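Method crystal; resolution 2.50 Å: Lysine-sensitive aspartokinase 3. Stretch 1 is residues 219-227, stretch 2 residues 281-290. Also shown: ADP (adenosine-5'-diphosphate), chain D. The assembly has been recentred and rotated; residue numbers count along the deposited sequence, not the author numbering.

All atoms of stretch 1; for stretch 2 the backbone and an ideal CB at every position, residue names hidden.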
# COMPACT_ATOMS: atom_id res chain seq x y z
N ILE A 219 18.39 29.39 -0.27
CA ILE A 219 16.97 29.69 -0.16
C ILE A 219 16.74 30.68 0.98
O ILE A 219 16.90 30.34 2.15
CB ILE A 219 16.14 28.40 0.12
CG1 ILE A 219 16.40 27.36 -0.97
CG2 ILE A 219 14.64 28.72 0.18
CD1 ILE A 219 16.20 27.87 -2.38
N TRP A 220 16.38 31.91 0.64
CA TRP A 220 16.13 32.92 1.65
C TRP A 220 14.63 33.08 1.90
O TRP A 220 13.90 33.56 1.05
CB TRP A 220 16.76 34.25 1.22
CG TRP A 220 18.28 34.19 1.23
CD1 TRP A 220 19.11 34.08 0.14
CD2 TRP A 220 19.12 34.15 2.38
NE1 TRP A 220 20.42 33.96 0.56
CE2 TRP A 220 20.45 34.00 1.93
CE3 TRP A 220 18.88 34.21 3.77
CZ2 TRP A 220 21.54 33.92 2.81
CZ3 TRP A 220 19.96 34.13 4.64
CH2 TRP A 220 21.27 33.99 4.15
N THR A 221 14.18 32.67 3.08
CA THR A 221 12.77 32.76 3.41
C THR A 221 12.47 33.65 4.60
O THR A 221 13.24 34.57 4.88
CB THR A 221 12.18 31.34 3.64
OG1 THR A 221 10.82 31.45 4.05
CG2 THR A 221 12.97 30.62 4.69
N ASP A 222 11.36 33.39 5.29
CA ASP A 222 10.95 34.19 6.45
C ASP A 222 11.11 33.40 7.76
O ASP A 222 10.47 33.69 8.77
CB ASP A 222 9.49 34.63 6.28
CG ASP A 222 8.51 33.48 6.40
OD1 ASP A 222 8.95 32.32 6.50
OD2 ASP A 222 7.28 33.73 6.41
N VAL A 223 11.98 32.39 7.72
CA VAL A 223 12.26 31.53 8.87
C VAL A 223 13.70 31.06 8.73
O VAL A 223 14.08 30.54 7.69
CB VAL A 223 11.32 30.32 8.89
CG1 VAL A 223 12.07 29.09 9.35
CG2 VAL A 223 10.15 30.60 9.81
N PRO A 224 14.51 31.22 9.79
CA PRO A 224 15.92 30.84 9.81
C PRO A 224 16.20 29.35 9.78
O PRO A 224 16.48 28.75 10.82
CB PRO A 224 16.41 31.48 11.09
CG PRO A 224 15.25 31.28 11.98
CD PRO A 224 14.08 31.70 11.11
N GLY A 225 16.15 28.76 8.58
CA GLY A 225 16.42 27.33 8.41
C GLY A 225 15.22 26.40 8.37
O GLY A 225 14.07 26.84 8.29
N ILE A 226 15.49 25.10 8.42
CA ILE A 226 14.45 24.07 8.40
C ILE A 226 14.27 23.57 9.85
O ILE A 226 15.24 23.16 10.50
CB ILE A 226 14.88 22.87 7.49
CG1 ILE A 226 15.17 23.37 6.07
CG2 ILE A 226 13.79 21.81 7.44
CD1 ILE A 226 15.75 22.30 5.16
N TYR A 227 13.05 23.62 10.37
CA TYR A 227 12.80 23.19 11.74
C TYR A 227 12.28 21.77 11.84
O TYR A 227 12.04 21.12 10.84
CB TYR A 227 11.81 24.13 12.41
CG TYR A 227 12.40 25.47 12.75
CD1 TYR A 227 13.13 26.18 11.80
CD2 TYR A 227 12.25 26.02 14.02
CE1 TYR A 227 13.70 27.40 12.10
CE2 TYR A 227 12.83 27.25 14.33
CZ TYR A 227 13.55 27.93 13.37
OH TYR A 227 14.13 29.14 13.65
N UNK A 281 16.97 38.06 8.93
CA UNK A 281 17.87 37.77 10.04
C UNK A 281 18.91 36.69 9.71
O UNK A 281 18.87 35.58 10.24
CB UNK A 281 17.05 37.34 11.26
N UNK A 282 19.86 37.02 8.83
CA UNK A 282 20.94 36.13 8.38
C UNK A 282 22.04 35.76 9.37
O UNK A 282 23.02 35.13 8.99
CB UNK A 282 21.61 36.78 7.17
N UNK A 283 21.87 36.15 10.63
CA UNK A 283 22.87 35.82 11.64
C UNK A 283 22.26 34.91 12.69
O UNK A 283 22.88 34.61 13.71
CB UNK A 283 23.43 37.09 12.29
N UNK A 284 21.04 34.49 12.43
CA UNK A 284 20.40 33.57 13.35
C UNK A 284 20.92 32.23 12.86
O UNK A 284 21.08 31.30 13.65
CB UNK A 284 18.87 33.67 13.36
N UNK A 285 21.22 32.16 11.57
CA UNK A 285 21.73 30.93 10.98
C UNK A 285 20.67 30.01 10.38
O UNK A 285 19.61 29.78 10.97
CB UNK A 285 22.51 30.16 12.04
N UNK A 286 20.96 29.46 9.21
CA UNK A 286 20.00 28.58 8.58
C UNK A 286 20.44 27.13 8.56
O UNK A 286 21.44 26.75 9.18
CB UNK A 286 19.73 29.05 7.15
N UNK A 287 19.68 26.31 7.84
CA UNK A 287 19.95 24.89 7.72
C UNK A 287 20.60 24.60 6.38
O UNK A 287 20.20 25.14 5.36
CB UNK A 287 18.67 24.08 7.88
N UNK A 288 21.59 23.72 6.39
CA UNK A 288 22.24 23.34 5.16
C UNK A 288 21.82 21.91 4.81
O UNK A 288 21.86 21.01 5.65
CB UNK A 288 23.76 23.46 5.28
N UNK A 289 21.41 21.72 3.57
CA UNK A 289 20.96 20.43 3.09
C UNK A 289 22.06 19.88 2.20
O UNK A 289 22.43 20.51 1.22
CB UNK A 289 19.63 20.53 2.35
N UNK A 290 22.57 18.70 2.53
CA UNK A 290 23.64 18.10 1.73
C UNK A 290 23.50 16.60 1.53
O UNK A 290 22.55 15.96 1.99
CB UNK A 290 24.99 18.39 2.39
PB ADP D . 8.92 31.58 0.64
O1B ADP D . 10.20 32.07 1.21
O2B ADP D . 8.19 32.66 -0.13
O3B ADP D . 9.14 30.32 -0.26
PA ADP D . 6.91 30.10 2.13
O1A ADP D . 5.76 30.66 2.88
O2A ADP D . 6.59 29.46 0.81
O3A ADP D . 8.00 31.21 1.88
O5' ADP D . 7.53 29.07 3.20
C5' ADP D . 8.21 29.35 4.46
C4' ADP D . 7.34 28.78 5.56
O4' ADP D . 7.05 27.35 5.53
C3' ADP D . 7.76 28.98 7.00
O3' ADP D . 7.57 30.40 7.20
C2' ADP D . 6.78 28.07 7.71
O2' ADP D . 5.53 28.70 7.90
C1' ADP D . 6.65 26.90 6.81
N9 ADP D . 7.30 25.59 7.29
C8 ADP D . 6.62 24.43 7.29
N7 ADP D . 7.28 23.38 7.73
C5 ADP D . 8.49 23.89 8.02
C6 ADP D . 9.66 23.24 8.56
N6 ADP D . 9.74 21.98 8.82
N1 ADP D . 10.76 24.09 8.75
C2 ADP D . 10.73 25.47 8.47
N3 ADP D . 9.62 26.08 7.97
C4 ADP D . 8.54 25.27 7.77

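Position 281 opens the stretch with its CA-to-CB bond sideways to stretch 1 and nothing of that stretch within 5.5 Å of the ideal CB. Many residues would fit; the chain starts a type I beta turn here. The deposited residue is Asp 281, whose backbone O accepts the turn's hydrogen bond from N of residue 284, at 3.3 Å.

At 282, second in the turn, phi is -70°, a value that a proline ring enforces, and the ideal CB lies 4.0 Å from CZ3 of Trp 220. An apolar residue of modest size would suit. Pro 282 meets both conditions: it stiffens the turn and sets its CB 4.0 Å from Trp 220 CZ3, an apolar contact made obliquely to the indole.

Position 283 is out of reach of stretch 1; it is Arg 283.

At 284 the CA-to-CB bond points toward stretch 1, and the ideal CB is already 4.0 Å from CB of Pro 224. A small apolar side chain is enough to make contact. Ala 284 places its methyl CB 3.9 Å from Pro 224 CB.

Position 285 has phi 93° and psi 137°, where a CB would be jammed against the carbonyl O of the preceding residue. The backbone alone calls for glycine, and Gly 285 is found.

At 286 the backbone angles are less restrictive, and an ideal CB would stand 3.9 Å from N of Gly 225, so a small residue such as alanine is also conceivable. With Gly 286 the chains pass closely, its CA 3.8 Å from CA of Gly 225.

Position 287 begins the strand and points toward stretch 1. Its ideal CB is 3.4 Å from N of Ile 226, a backbone donor, so a short side chain with an acceptor is favoured: serine or threonine most naturally. Thr 287, with chi1 in m, accepts a hydrogen bond at OG1 from Ile 226 N, 2.6 Å long and nearly straight at 165°. The same OG1 lies 3.4 Å from CA of Gly 225, where an ideal CB would clash with it.

Strand alternation turns 288 away, leaving the choice open to many residues; it is Leu 288.

Position 289 points back toward stretch 1, its ideal CB 5.1 Å from CD1 of Ile 226. A branched aliphatic residue could bridge that gap, and Val 289 brings CG2 to 3.6 Å from Ile 226 CD1.

Position 290 is out of reach and unconstrained by stretch 1; it is Cys 290.

Stretch 2, residues 281-290: DPRAGGTLVC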
# COMPACT_ATOMS: atom_id res chain seq x y z
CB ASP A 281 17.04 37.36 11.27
CG ASP A 281 17.87 37.26 12.53
OD1 ASP A 281 18.83 38.05 12.68
OD2 ASP A 281 17.55 36.41 13.38
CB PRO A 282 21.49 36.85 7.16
CG PRO A 282 21.27 38.28 7.50
CD PRO A 282 19.88 38.28 8.06
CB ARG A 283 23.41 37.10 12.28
CG ARG A 283 22.35 38.07 12.77
CD ARG A 283 23.01 39.36 13.23
NE ARG A 283 23.99 39.84 12.26
CZ ARG A 283 24.58 41.03 12.31
NH1 ARG A 283 24.29 41.87 13.30
NH2 ARG A 283 25.46 41.38 11.38
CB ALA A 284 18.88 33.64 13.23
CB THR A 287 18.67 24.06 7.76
OG1 THR A 287 17.95 24.34 8.97
CG2 THR A 287 19.00 22.58 7.68
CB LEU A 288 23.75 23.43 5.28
CG LEU A 288 24.46 22.94 4.01
CD1 LEU A 288 25.48 23.98 3.53
CD2 LEU A 288 25.12 21.60 4.30
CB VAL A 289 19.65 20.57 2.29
CG1 VAL A 289 19.22 19.22 1.74
CG2 VAL A 289 18.57 21.17 3.18
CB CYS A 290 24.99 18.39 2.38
SG CYS A 290 25.02 17.93 4.12
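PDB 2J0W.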